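Local coordinates for protein putative acetyltransferase (Nocardia farcinica, PDB 3D9W) that probably transfers acetyl groups from acetyl-coenzyme A to arylamine nitrogens, as expected of an arylamine N-acetyltransferase, at residues Y43-A48 and G87-A92; E55-R60 and T220-Q225; H75-G80 and V262-F267; R141-P146 and V188-F193; L240-E243 and A249-R252. All coordinates share one frame; numbering follows the deposited sequence.

Contact 1: residues Y43-A48 and G87-A92; sequences YRHTTA and GLFAAA
H45 and F89 meet between two helical segments, 43-48 and 87-92, whose backbones stay well apart: the closest pair of CA atoms, those of these two residues, is 8.0 Å apart, so the side chains must bridge the space. Both do so with CG anti to the backbone N (chi1 -171° for H45 and -163° for F89), which carries each ring out from its helix toward the other. The rings form an offset edge-to-face pair in which the edge of F89 is directed at the face of H45. Their planes are 89° apart and their centroids lie 5.3 Å apart. The nearest atoms are H45 ND1 and F89 CD1 at 3.5 Å, and F89 CE1 reaches H45 CB at 4.1 Å, so CD1 sits by ND1 and CG while CE1 reaches the CB stem. Polar partners probably fix the rotation of the imidazole: NE2 is hydrogen-bonded to N85 and ND1 to Y21, although ND1 is also the atom closest to F89. L88, next to F89, packs on L66, Q70 and L73 of helix 66-73. Within segment 43-48, the carbonyl oxygen of Y43 is gripped twice by one residue, T47 OG1 at 2.7 Å and T47 N at 3.1 Å, from opposite faces of the carbonyl plane. The pairing of a buried histidine with a phenylalanine joins helix 35-48 to helix 82-95, with Y21 of helix 18-25 beside both rings, as in the N-terminal helical bundle of arylamine N-acetyltransferases.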
# COMPACT_ATOMS: atom_id res chain seq x y z
N TYR A 43 5.22 -6.91 8.00
CA TYR A 43 5.40 -8.13 7.23
C TYR A 43 4.08 -8.89 7.01
O TYR A 43 3.72 -9.23 5.88
CB TYR A 43 6.42 -9.01 7.94
CG TYR A 43 6.75 -10.31 7.26
CD1 TYR A 43 5.85 -11.38 7.30
CD2 TYR A 43 7.97 -10.49 6.62
CE1 TYR A 43 6.17 -12.61 6.72
CE2 TYR A 43 8.30 -11.71 6.03
CZ TYR A 43 7.39 -12.77 6.10
OH TYR A 43 7.73 -13.99 5.56
N ARG A 44 3.36 -9.14 8.09
CA ARG A 44 2.09 -9.86 8.02
C ARG A 44 1.09 -9.19 7.09
O ARG A 44 0.49 -9.84 6.24
CB ARG A 44 1.46 -9.97 9.42
CG ARG A 44 2.30 -10.71 10.44
CD ARG A 44 2.62 -12.11 9.97
NE ARG A 44 3.24 -12.90 11.03
CZ ARG A 44 3.71 -14.13 10.86
NH1 ARG A 44 3.62 -14.71 9.66
NH2 ARG A 44 4.26 -14.78 11.87
N HIS A 45 0.92 -7.88 7.28
CA HIS A 45 -0.01 -7.07 6.48
C HIS A 45 0.36 -7.03 5.01
O HIS A 45 -0.45 -7.36 4.15
CB HIS A 45 -0.07 -5.64 7.04
CG HIS A 45 -1.15 -4.79 6.44
ND1 HIS A 45 -2.11 -4.15 7.20
CD2 HIS A 45 -1.41 -4.44 5.15
CE1 HIS A 45 -2.91 -3.45 6.41
NE2 HIS A 45 -2.50 -3.61 5.17
N THR A 46 1.59 -6.64 4.71
CA THR A 46 2.00 -6.56 3.32
C THR A 46 1.93 -7.88 2.59
O THR A 46 1.74 -7.90 1.38
CB THR A 46 3.43 -6.01 3.19
OG1 THR A 46 4.31 -6.78 4.02
CG2 THR A 46 3.46 -4.54 3.59
N THR A 47 2.06 -8.99 3.32
CA THR A 47 2.02 -10.31 2.68
C THR A 47 0.68 -11.02 2.82
O THR A 47 0.51 -12.12 2.30
CB THR A 47 3.13 -11.24 3.22
OG1 THR A 47 2.91 -11.52 4.60
CG2 THR A 47 4.49 -10.60 3.05
N ALA A 48 -0.26 -10.37 3.49
CA ALA A 48 -1.58 -10.95 3.69
C ALA A 48 -2.68 -10.25 2.90
O ALA A 48 -3.49 -10.90 2.24
CB ALA A 48 -1.92 -10.95 5.18
N GLY A 87 -4.75 3.39 6.17
CA GLY A 87 -5.75 3.80 7.14
C GLY A 87 -6.03 2.74 8.19
O GLY A 87 -6.21 3.03 9.38
N LEU A 88 -6.06 1.50 7.73
CA LEU A 88 -6.31 0.38 8.62
C LEU A 88 -5.07 0.11 9.47
O LEU A 88 -5.17 -0.08 10.68
CB LEU A 88 -6.66 -0.87 7.81
CG LEU A 88 -7.14 -2.09 8.58
CD1 LEU A 88 -8.40 -1.73 9.34
CD2 LEU A 88 -7.38 -3.24 7.62
N PHE A 89 -3.91 0.12 8.82
CA PHE A 89 -2.65 -0.13 9.51
C PHE A 89 -2.39 0.92 10.58
O PHE A 89 -1.88 0.61 11.66
CB PHE A 89 -1.49 -0.14 8.51
CG PHE A 89 -0.24 -0.77 9.04
CD1 PHE A 89 -0.18 -2.14 9.27
CD2 PHE A 89 0.87 0.00 9.34
CE1 PHE A 89 0.98 -2.73 9.79
CE2 PHE A 89 2.02 -0.58 9.85
CZ PHE A 89 2.07 -1.95 10.08
N ALA A 90 -2.74 2.17 10.30
CA ALA A 90 -2.54 3.23 11.28
C ALA A 90 -3.36 2.98 12.55
O ALA A 90 -2.87 3.13 13.67
CB ALA A 90 -2.90 4.58 10.67
N ALA A 91 -4.62 2.60 12.36
CA ALA A 91 -5.51 2.31 13.48
C ALA A 91 -4.89 1.25 14.40
O ALA A 91 -4.84 1.43 15.61
CB ALA A 91 -6.85 1.84 12.97
N ALA A 92 -4.41 0.16 13.81
CA ALA A 92 -3.79 -0.90 14.58
C ALA A 92 -2.56 -0.40 15.32
O ALA A 92 -2.40 -0.63 16.52
CB ALA A 92 -3.41 -2.04 13.67

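Contact 2: residues E55-R60 and T220-Q225; sequences EAVLGR and TRPFLQ
V57 meets the backbone of T220 and R221 and the ring of P222, its forked side chain facing a segment whose own first two side chains turn the other way. With CG1 anti to the backbone N (chi1 -170°), both methyls border T220 O, CG1 more closely. CG1 also comes within 4.2 Å of P222 CD, and CG2 sits 3.8 Å from the carbonyl oxygen of R221. No hydrogen bond crosses between the segments, so the join is made by van der Waals contact of one valine against backbone oxygens and the CD of P222. V57 is the last helical residue, and the chain leaves the helix through a Schellman motif with G59, at positive phi, as its C' residue: R60 N bonds E55 O at 2.9 Å and G59 N bonds A56 O at 3.2 Å. Side chains close the same turn. R60 NE donates to E55 OE1 over 2.7 Å, almost straight at 176°, in a salt bridge on the syn side of the carboxylate though tilted out of its plane, while L58 CB covers one face of the guanidinium 4.0 Å above its plane. Each charge has a second partner, R78 for E55 and D275 for R60. Around the contact, N53 hydrogen-bonds both R221 O and F223 N, L279 of helix 273-280 touches L58 and P222, and strand 223-227 continues from here alongside strand 232-236.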
# COMPACT_ATOMS: atom_id res chain seq x y z
N GLU A 55 -13.26 -1.34 -6.75
CA GLU A 55 -14.44 -0.51 -6.50
C GLU A 55 -14.47 0.65 -7.46
O GLU A 55 -15.50 0.94 -8.06
CB GLU A 55 -14.45 0.01 -5.07
CG GLU A 55 -14.73 -1.06 -4.05
CD GLU A 55 -15.88 -1.95 -4.47
OE1 GLU A 55 -17.05 -1.47 -4.47
OE2 GLU A 55 -15.61 -3.12 -4.83
N ALA A 56 -13.32 1.32 -7.60
CA ALA A 56 -13.18 2.46 -8.49
C ALA A 56 -13.47 2.09 -9.95
O ALA A 56 -14.08 2.86 -10.69
CB ALA A 56 -11.78 3.05 -8.36
N VAL A 57 -13.05 0.90 -10.36
CA VAL A 57 -13.28 0.46 -11.72
C VAL A 57 -14.73 0.09 -11.94
O VAL A 57 -15.23 0.13 -13.06
CB VAL A 57 -12.44 -0.76 -12.07
CG1 VAL A 57 -12.52 -1.01 -13.56
CG2 VAL A 57 -11.00 -0.55 -11.62
N LEU A 58 -15.42 -0.27 -10.86
CA LEU A 58 -16.82 -0.64 -10.98
C LEU A 58 -17.71 0.59 -10.86
O LEU A 58 -18.93 0.47 -10.81
CB LEU A 58 -17.17 -1.68 -9.91
CG LEU A 58 -16.39 -2.98 -10.07
CD1 LEU A 58 -16.70 -3.95 -8.94
CD2 LEU A 58 -16.73 -3.59 -11.41
N GLY A 59 -17.09 1.77 -10.82
CA GLY A 59 -17.84 3.01 -10.71
C GLY A 59 -18.33 3.33 -9.31
O GLY A 59 -19.06 4.29 -9.10
N ARG A 60 -17.91 2.51 -8.36
CA ARG A 60 -18.32 2.71 -6.98
C ARG A 60 -17.29 3.52 -6.19
O ARG A 60 -16.13 3.64 -6.57
CB ARG A 60 -18.59 1.36 -6.32
CG ARG A 60 -19.62 0.53 -7.07
CD ARG A 60 -20.15 -0.63 -6.26
NE ARG A 60 -19.22 -1.75 -6.12
CZ ARG A 60 -19.31 -2.89 -6.79
NH1 ARG A 60 -20.29 -3.09 -7.66
NH2 ARG A 60 -18.43 -3.86 -6.56
N THR A 220 -9.50 3.79 -14.15
CA THR A 220 -9.70 3.17 -15.45
C THR A 220 -9.81 1.64 -15.43
O THR A 220 -10.89 1.11 -15.18
CB THR A 220 -8.59 3.64 -16.40
OG1 THR A 220 -7.32 3.16 -15.94
CG2 THR A 220 -8.56 5.18 -16.45
N ARG A 221 -8.71 0.94 -15.69
CA ARG A 221 -8.72 -0.52 -15.70
C ARG A 221 -8.26 -1.18 -14.40
O ARG A 221 -7.70 -0.54 -13.51
CB ARG A 221 -7.85 -1.06 -16.84
CG ARG A 221 -6.36 -0.73 -16.70
CD ARG A 221 -6.00 0.29 -17.73
NE ARG A 221 -4.57 0.46 -17.87
CZ ARG A 221 -4.00 1.16 -18.85
NH1 ARG A 221 -4.77 1.75 -19.78
NH2 ARG A 221 -2.67 1.29 -18.90
N PRO A 222 -8.50 -2.49 -14.29
CA PRO A 222 -8.11 -3.26 -13.11
C PRO A 222 -6.61 -3.16 -12.87
O PRO A 222 -5.82 -3.18 -13.82
CB PRO A 222 -8.53 -4.67 -13.48
CG PRO A 222 -9.76 -4.43 -14.22
CD PRO A 222 -9.36 -3.30 -15.15
N PHE A 223 -6.23 -3.04 -11.61
CA PHE A 223 -4.83 -2.99 -11.23
C PHE A 223 -4.71 -3.72 -9.88
O PHE A 223 -5.06 -3.17 -8.83
CB PHE A 223 -4.34 -1.56 -11.10
CG PHE A 223 -2.86 -1.45 -10.92
CD1 PHE A 223 -2.00 -1.76 -11.96
CD2 PHE A 223 -2.33 -1.11 -9.69
CE1 PHE A 223 -0.63 -1.74 -11.78
CE2 PHE A 223 -0.96 -1.09 -9.49
CZ PHE A 223 -0.11 -1.41 -10.54
N LEU A 224 -4.23 -4.95 -9.93
CA LEU A 224 -4.10 -5.76 -8.72
C LEU A 224 -2.68 -6.21 -8.42
O LEU A 224 -1.90 -6.55 -9.32
CB LEU A 224 -4.98 -7.00 -8.85
CG LEU A 224 -6.37 -6.82 -9.46
CD1 LEU A 224 -7.06 -8.17 -9.59
CD2 LEU A 224 -7.18 -5.88 -8.59
N GLN A 225 -2.33 -6.21 -7.15
CA GLN A 225 -1.03 -6.67 -6.74
C GLN A 225 -1.26 -7.60 -5.56
O GLN A 225 -2.24 -7.45 -4.83
CB GLN A 225 -0.14 -5.52 -6.30
CG GLN A 225 0.09 -4.47 -7.34
CD GLN A 225 1.02 -3.40 -6.84
OE1 GLN A 225 2.23 -3.61 -6.71
NE2 GLN A 225 0.46 -2.24 -6.53

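Contact 3: residues H75-G80 and V262-F267; sequences HSRRGG and VINELF
R77 and N264 make the contact between the loop 75-80 and the helical segment 262-267, with their CA atoms, the nearest pair, 8.7 Å apart. Hydrogen bonding across it is slight: R77 NH2 reaches the backbone oxygen of N264 at 3.4 Å, in a weak bond bent to 135°. The amide oxygen OD1 of N264 is modelled closer to the same nitrogen, but too close and at too poor an angle to be read as a bond, so its exact place is doubtful. As modelled, the guanidinium and amide planes are 72° apart. Ionic partners lie beyond the pair: R77 NE is bridged to E270 and NH1 to D268, two acids that follow the helix. The arginine chain is bent at chi2 and chi3, and the guanidinium meets both acids. Backbone shape contributes too, since R77 is the centre of an inverse gamma turn and also has a backbone hydrogen bond to E270. Other residues of 262-267 pack on the four-stranded sheet, I263 and F267 on L224 of strand 223-227, and V262 and L266 on L240 of strand 239-243; the loop itself links helix 66-73 to helix 82-95.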
# COMPACT_ATOMS: atom_id res chain seq x y z
N HIS A 75 -12.91 -8.80 6.80
CA HIS A 75 -14.00 -9.79 6.77
C HIS A 75 -14.45 -10.23 5.39
O HIS A 75 -15.49 -10.87 5.27
CB HIS A 75 -15.20 -9.25 7.53
CG HIS A 75 -14.89 -8.85 8.92
ND1 HIS A 75 -14.42 -9.74 9.86
CD2 HIS A 75 -14.93 -7.64 9.53
CE1 HIS A 75 -14.17 -9.09 10.99
NE2 HIS A 75 -14.48 -7.82 10.82
N SER A 76 -13.69 -9.89 4.36
CA SER A 76 -14.05 -10.29 3.01
C SER A 76 -12.80 -10.59 2.23
O SER A 76 -11.69 -10.25 2.65
CB SER A 76 -14.83 -9.18 2.29
OG SER A 76 -16.09 -8.96 2.90
N ARG A 77 -12.97 -11.23 1.08
CA ARG A 77 -11.85 -11.55 0.22
C ARG A 77 -11.73 -10.42 -0.75
O ARG A 77 -12.07 -10.54 -1.92
CB ARG A 77 -12.11 -12.86 -0.52
CG ARG A 77 -12.22 -14.05 0.42
CD ARG A 77 -11.06 -14.97 0.20
NE ARG A 77 -11.13 -15.53 -1.14
CZ ARG A 77 -10.10 -16.11 -1.76
NH1 ARG A 77 -8.92 -16.21 -1.16
NH2 ARG A 77 -10.27 -16.59 -2.98
N ARG A 78 -11.27 -9.29 -0.23
CA ARG A 78 -11.09 -8.10 -1.03
C ARG A 78 -9.91 -7.35 -0.46
O ARG A 78 -9.55 -7.54 0.70
CB ARG A 78 -12.34 -7.21 -0.96
CG ARG A 78 -13.55 -7.78 -1.67
CD ARG A 78 -13.30 -7.93 -3.17
NE ARG A 78 -13.00 -6.66 -3.82
CZ ARG A 78 -13.88 -5.67 -3.95
NH1 ARG A 78 -15.11 -5.82 -3.47
NH2 ARG A 78 -13.53 -4.55 -4.56
N GLY A 79 -9.30 -6.52 -1.29
CA GLY A 79 -8.16 -5.74 -0.86
C GLY A 79 -8.47 -4.27 -1.04
O GLY A 79 -9.64 -3.91 -1.15
N GLY A 80 -7.44 -3.44 -1.04
CA GLY A 80 -7.61 -2.01 -1.22
C GLY A 80 -6.29 -1.42 -1.67
O GLY A 80 -5.32 -2.16 -1.81
N VAL A 262 -7.76 -16.13 -12.14
CA VAL A 262 -6.51 -15.49 -11.75
C VAL A 262 -6.72 -14.61 -10.53
O VAL A 262 -5.90 -14.60 -9.61
CB VAL A 262 -5.94 -14.64 -12.90
CG1 VAL A 262 -4.87 -13.70 -12.38
CG2 VAL A 262 -5.36 -15.54 -13.97
N ILE A 263 -7.83 -13.88 -10.53
CA ILE A 263 -8.17 -12.98 -9.45
C ILE A 263 -8.49 -13.68 -8.14
O ILE A 263 -8.26 -13.13 -7.06
CB ILE A 263 -9.35 -12.09 -9.88
CG1 ILE A 263 -8.89 -11.16 -11.01
CG2 ILE A 263 -9.86 -11.27 -8.71
CD1 ILE A 263 -10.01 -10.38 -11.64
N ASN A 264 -9.01 -14.90 -8.22
CA ASN A 264 -9.33 -15.67 -7.02
C ASN A 264 -8.11 -16.40 -6.46
O ASN A 264 -7.81 -16.32 -5.26
CB ASN A 264 -10.43 -16.70 -7.33
CG ASN A 264 -10.49 -17.82 -6.31
OD1 ASN A 264 -10.77 -17.59 -5.14
ND2 ASN A 264 -10.22 -19.04 -6.75
N GLU A 265 -7.40 -17.11 -7.34
CA GLU A 265 -6.23 -17.87 -6.92
C GLU A 265 -5.01 -17.01 -6.66
O GLU A 265 -4.33 -17.19 -5.64
CB GLU A 265 -5.88 -18.91 -7.98
CG GLU A 265 -7.08 -19.67 -8.52
CD GLU A 265 -6.67 -20.87 -9.35
OE1 GLU A 265 -5.77 -20.74 -10.21
OE2 GLU A 265 -7.25 -21.95 -9.15
N LEU A 266 -4.73 -16.09 -7.57
CA LEU A 266 -3.56 -15.22 -7.46
C LEU A 266 -3.71 -13.94 -6.67
O LEU A 266 -2.71 -13.34 -6.28
CB LEU A 266 -3.06 -14.83 -8.84
CG LEU A 266 -2.36 -15.93 -9.61
CD1 LEU A 266 -1.19 -15.32 -10.36
CD2 LEU A 266 -1.87 -17.00 -8.65
N PHE A 267 -4.93 -13.50 -6.42
CA PHE A 267 -5.10 -12.25 -5.72
C PHE A 267 -6.03 -12.32 -4.53
O PHE A 267 -6.31 -11.31 -3.89
CB PHE A 267 -5.55 -11.19 -6.73
CG PHE A 267 -4.52 -10.90 -7.77
CD1 PHE A 267 -3.38 -10.14 -7.46
CD2 PHE A 267 -4.63 -11.42 -9.05
CE1 PHE A 267 -2.38 -9.92 -8.40
CE2 PHE A 267 -3.64 -11.20 -10.01
CZ PHE A 267 -2.51 -10.45 -9.68

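Contact 4: residues R141-P146 and V188-F193; sequences RGPLRP and VDRYTF
R190 reaches the carbonyls of R141 and G142 through a side chain that leaves the strand with CG anti to the backbone N (chi1 180°), runs extended to CD and then bends at chi3 (-79°), which turns the guanidinium end across the loop 141-146. Two hydrogen bonds result. NH1 donates to G142 O at 2.9 Å, nearly straight at 170°, with the oxygen in the guanidinium plane; NH2 donates to R141 O, also at 2.9 Å, but along a more bent path. In both cases the nitrogen stands above the plane of the carbonyl it serves. P143 approaches from the opposite direction, its CD 3.5 Å from R190 NH1, and the peptide bond before it is cis, in a backbone where G142 has positive phi. R141 NH1 lies 3.7 Å from R190 NH2, the two guanidinium planes close to perpendicular. R141 NH2 pairs with E243, R190 NH1 with D136 and R190 NE with Q181. A buried guanidinium thus has each of its nitrogens engaged, two of them by successive backbone carbonyls of one loop. The arginine ties strand 188-193 of the eight-stranded antiparallel sheet to the loop between strands 132-135 and 147-148, and it holds D136, probably the aspartate of the Cys-His-Asp catalytic triad, as in other arylamine N-acetyltransferases.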
# COMPACT_ATOMS: atom_id res chain seq x y z
N ARG A 141 3.69 -3.61 -3.10
CA ARG A 141 4.93 -4.34 -3.32
C ARG A 141 5.86 -4.15 -2.12
O ARG A 141 7.06 -3.90 -2.28
CB ARG A 141 5.61 -3.83 -4.59
CG ARG A 141 6.86 -4.61 -5.03
CD ARG A 141 7.36 -4.04 -6.34
NE ARG A 141 8.53 -4.73 -6.89
CZ ARG A 141 9.75 -4.67 -6.38
NH1 ARG A 141 9.99 -3.95 -5.29
NH2 ARG A 141 10.74 -5.30 -6.99
N GLY A 142 5.30 -4.27 -0.93
CA GLY A 142 6.10 -4.09 0.26
C GLY A 142 6.56 -2.65 0.32
O GLY A 142 5.92 -1.79 -0.26
N PRO A 143 7.68 -2.37 1.00
CA PRO A 143 8.55 -3.29 1.73
C PRO A 143 7.83 -4.07 2.82
O PRO A 143 6.96 -3.54 3.49
CB PRO A 143 9.61 -2.37 2.31
CG PRO A 143 9.71 -1.33 1.30
CD PRO A 143 8.27 -1.02 1.00
N LEU A 144 8.21 -5.34 3.00
CA LEU A 144 7.59 -6.18 4.03
C LEU A 144 8.18 -6.00 5.43
O LEU A 144 7.95 -6.81 6.32
CB LEU A 144 7.65 -7.66 3.62
CG LEU A 144 8.96 -8.22 3.06
CD1 LEU A 144 10.04 -8.19 4.14
CD2 LEU A 144 8.72 -9.64 2.57
N ARG A 145 8.94 -4.92 5.61
CA ARG A 145 9.56 -4.55 6.89
C ARG A 145 9.70 -3.04 6.80
O ARG A 145 9.92 -2.51 5.72
CB ARG A 145 10.96 -5.15 7.07
CG ARG A 145 11.03 -6.66 6.90
CD ARG A 145 11.68 -7.32 8.09
NE ARG A 145 10.70 -7.74 9.10
CZ ARG A 145 10.28 -8.99 9.26
NH1 ARG A 145 10.73 -9.96 8.47
NH2 ARG A 145 9.41 -9.29 10.22
N PRO A 146 9.56 -2.34 7.93
CA PRO A 146 9.70 -0.89 7.86
C PRO A 146 11.14 -0.49 7.60
O PRO A 146 12.07 -1.21 7.95
CB PRO A 146 9.22 -0.45 9.24
CG PRO A 146 9.71 -1.56 10.11
CD PRO A 146 9.35 -2.79 9.31
N VAL A 188 15.47 1.76 -9.75
CA VAL A 188 14.54 2.79 -10.14
C VAL A 188 14.01 3.49 -8.90
O VAL A 188 14.03 2.94 -7.79
CB VAL A 188 13.36 2.19 -10.96
CG1 VAL A 188 12.48 1.34 -10.07
CG2 VAL A 188 12.56 3.29 -11.60
N ASP A 189 13.56 4.72 -9.11
CA ASP A 189 13.00 5.52 -8.04
C ASP A 189 11.52 5.16 -7.95
O ASP A 189 10.75 5.33 -8.89
CB ASP A 189 13.19 7.00 -8.37
CG ASP A 189 12.70 7.36 -9.77
OD1 ASP A 189 11.47 7.50 -9.96
OD2 ASP A 189 13.54 7.48 -10.69
N ARG A 190 11.12 4.61 -6.81
CA ARG A 190 9.74 4.24 -6.62
C ARG A 190 8.96 5.54 -6.48
O ARG A 190 8.16 5.89 -7.34
CB ARG A 190 9.56 3.36 -5.38
CG ARG A 190 8.11 2.94 -5.13
CD ARG A 190 7.89 2.20 -3.81
NE ARG A 190 8.29 0.80 -3.88
CZ ARG A 190 7.90 -0.13 -3.02
NH1 ARG A 190 7.08 0.18 -2.02
NH2 ARG A 190 8.31 -1.39 -3.16
N TYR A 191 9.22 6.27 -5.40
CA TYR A 191 8.52 7.52 -5.15
C TYR A 191 9.35 8.51 -4.37
O TYR A 191 10.48 8.24 -4.00
CB TYR A 191 7.23 7.23 -4.37
CG TYR A 191 7.43 6.45 -3.08
CD1 TYR A 191 8.25 6.92 -2.06
CD2 TYR A 191 6.78 5.22 -2.88
CE1 TYR A 191 8.43 6.20 -0.87
CE2 TYR A 191 6.95 4.50 -1.70
CZ TYR A 191 7.77 4.99 -0.71
OH TYR A 191 7.94 4.26 0.44
N THR A 192 8.77 9.68 -4.12
CA THR A 192 9.45 10.70 -3.33
C THR A 192 8.45 11.19 -2.28
O THR A 192 7.24 11.11 -2.49
CB THR A 192 9.86 11.90 -4.18
OG1 THR A 192 8.69 12.62 -4.61
CG2 THR A 192 10.67 11.46 -5.39
N PHE A 193 8.94 11.68 -1.15
CA PHE A 193 8.05 12.20 -0.12
C PHE A 193 8.70 13.24 0.77
O PHE A 193 9.93 13.27 0.91
CB PHE A 193 7.48 11.07 0.74
CG PHE A 193 8.49 10.39 1.61
CD1 PHE A 193 9.27 9.35 1.12
CD2 PHE A 193 8.63 10.74 2.95
CE1 PHE A 193 10.16 8.67 1.95
CE2 PHE A 193 9.51 10.08 3.78
CZ PHE A 193 10.28 9.04 3.28

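Contact 5: residues L240-E243 and A249-R252; sequences LITE and ADIR
L240 and R252 pair through their flat peptide groups, each donor lying in the carbonyl plane of its acceptor: L240 N donates to R252 O at 2.9 Å, almost straight at 178°, and R252 N returns a bond to L240 O at 2.9 Å, bent to 130°. T242 and D250 form the second hydrogen-bonded pair, T242 N to D250 O at 3.1 Å and D250 N to T242 O at 3.2 Å, both donors nearly along the C=O axis. Between and beyond them, I241 with I251 and E243 with A249 are non-hydrogen-bonded pairs. The strands run antiparallel, their directions 167° apart. One face of the two-stranded unit carries L240, T242, D250 and R252; the other carries I241, E243, A249 and I251. On the latter the isoleucines run alongside one another, their CG2 methyls 3.7 Å apart. I251 CG2 is anti to the carbonyl carbon, the rotation that lays this methyl beside its neighbour. A249 CB stands 4.1 Å from E243 CG. On the first face, L240 and R252 meet through their CB atoms at 4.2 Å, and L240 also packs on F267. T242 looks beyond the hairpin, its OG1 bonding H233. The strand pairing therefore rests on four backbone bonds with modest apolar contact between side chains, while the buried carboxylate of E243 probably owes its charge balance to R141, an arginine from another part of the fold.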
# COMPACT_ATOMS: atom_id res chain seq x y z
N LEU A 240 -0.42 -10.09 -16.86
CA LEU A 240 -0.15 -10.67 -15.56
C LEU A 240 1.35 -10.80 -15.35
O LEU A 240 2.05 -11.45 -16.13
CB LEU A 240 -0.81 -12.04 -15.43
CG LEU A 240 -0.61 -12.78 -14.11
CD1 LEU A 240 -1.11 -11.93 -12.96
CD2 LEU A 240 -1.34 -14.09 -14.15
N ILE A 241 1.85 -10.16 -14.30
CA ILE A 241 3.27 -10.20 -14.02
C ILE A 241 3.56 -10.82 -12.67
O ILE A 241 2.83 -10.61 -11.71
CB ILE A 241 3.87 -8.80 -13.99
CG1 ILE A 241 3.23 -7.94 -15.07
CG2 ILE A 241 5.39 -8.90 -14.18
CD1 ILE A 241 3.59 -6.47 -14.97
N THR A 242 4.65 -11.58 -12.62
CA THR A 242 5.10 -12.19 -11.39
C THR A 242 6.58 -11.81 -11.35
O THR A 242 7.32 -12.09 -12.28
CB THR A 242 4.93 -13.71 -11.40
OG1 THR A 242 3.54 -14.04 -11.54
CG2 THR A 242 5.45 -14.29 -10.10
N GLU A 243 7.00 -11.16 -10.27
CA GLU A 243 8.38 -10.71 -10.11
C GLU A 243 9.01 -11.36 -8.89
O GLU A 243 8.30 -11.70 -7.94
CB GLU A 243 8.38 -9.20 -9.94
CG GLU A 243 9.69 -8.53 -10.22
CD GLU A 243 9.67 -7.06 -9.85
OE1 GLU A 243 8.58 -6.44 -9.96
OE2 GLU A 243 10.74 -6.54 -9.45
N ALA A 249 11.68 -12.13 -13.79
CA ALA A 249 10.23 -12.16 -13.85
C ALA A 249 9.69 -12.77 -15.14
O ALA A 249 10.43 -12.99 -16.09
CB ALA A 249 9.68 -10.75 -13.68
N ASP A 250 8.39 -13.05 -15.14
CA ASP A 250 7.73 -13.60 -16.31
C ASP A 250 6.34 -12.99 -16.39
O ASP A 250 5.81 -12.50 -15.39
CB ASP A 250 7.64 -15.12 -16.22
CG ASP A 250 6.86 -15.59 -15.03
OD1 ASP A 250 5.62 -15.46 -15.06
OD2 ASP A 250 7.50 -16.08 -14.07
N ILE A 251 5.75 -13.01 -17.57
CA ILE A 251 4.43 -12.43 -17.74
C ILE A 251 3.52 -13.34 -18.53
O ILE A 251 3.93 -14.36 -19.06
CB ILE A 251 4.49 -11.13 -18.51
CG1 ILE A 251 5.22 -11.38 -19.82
CG2 ILE A 251 5.19 -10.05 -17.67
CD1 ILE A 251 4.76 -10.50 -20.94
N ARG A 252 2.27 -12.91 -18.62
CA ARG A 252 1.28 -13.68 -19.33
C ARG A 252 0.28 -12.68 -19.87
O ARG A 252 -0.04 -11.70 -19.20
CB ARG A 252 0.60 -14.66 -18.37
CG ARG A 252 -0.23 -15.75 -19.05
CD ARG A 252 0.09 -17.15 -18.49
NE ARG A 252 -0.59 -17.43 -17.22
CZ ARG A 252 -1.90 -17.67 -17.09
NH1 ARG A 252 -2.70 -17.67 -18.15
NH2 ARG A 252 -2.41 -17.90 -15.88

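In the fold
From the N terminus, segments 43-48, 55-60 and 75-80 each open a loop before 87-92 closes the first, so contact 1 crosses contacts 2 and 3. Contact 4 then joins a loop of the large sheet to its strand 188-193, nested inside the loops of both contact 2 and contact 3. At 220-225 contact 2 closes, crossing contact 3; the short hairpin of contact 5 follows, nested in the loop that 262-267 finally closes as contact 3. The helical N-terminal part is thereby tied to the four-stranded sheet and helix 259-265. Y43 against L144 links contacts 1 and 4, and a salt bridge joins contact 4 to contact 5.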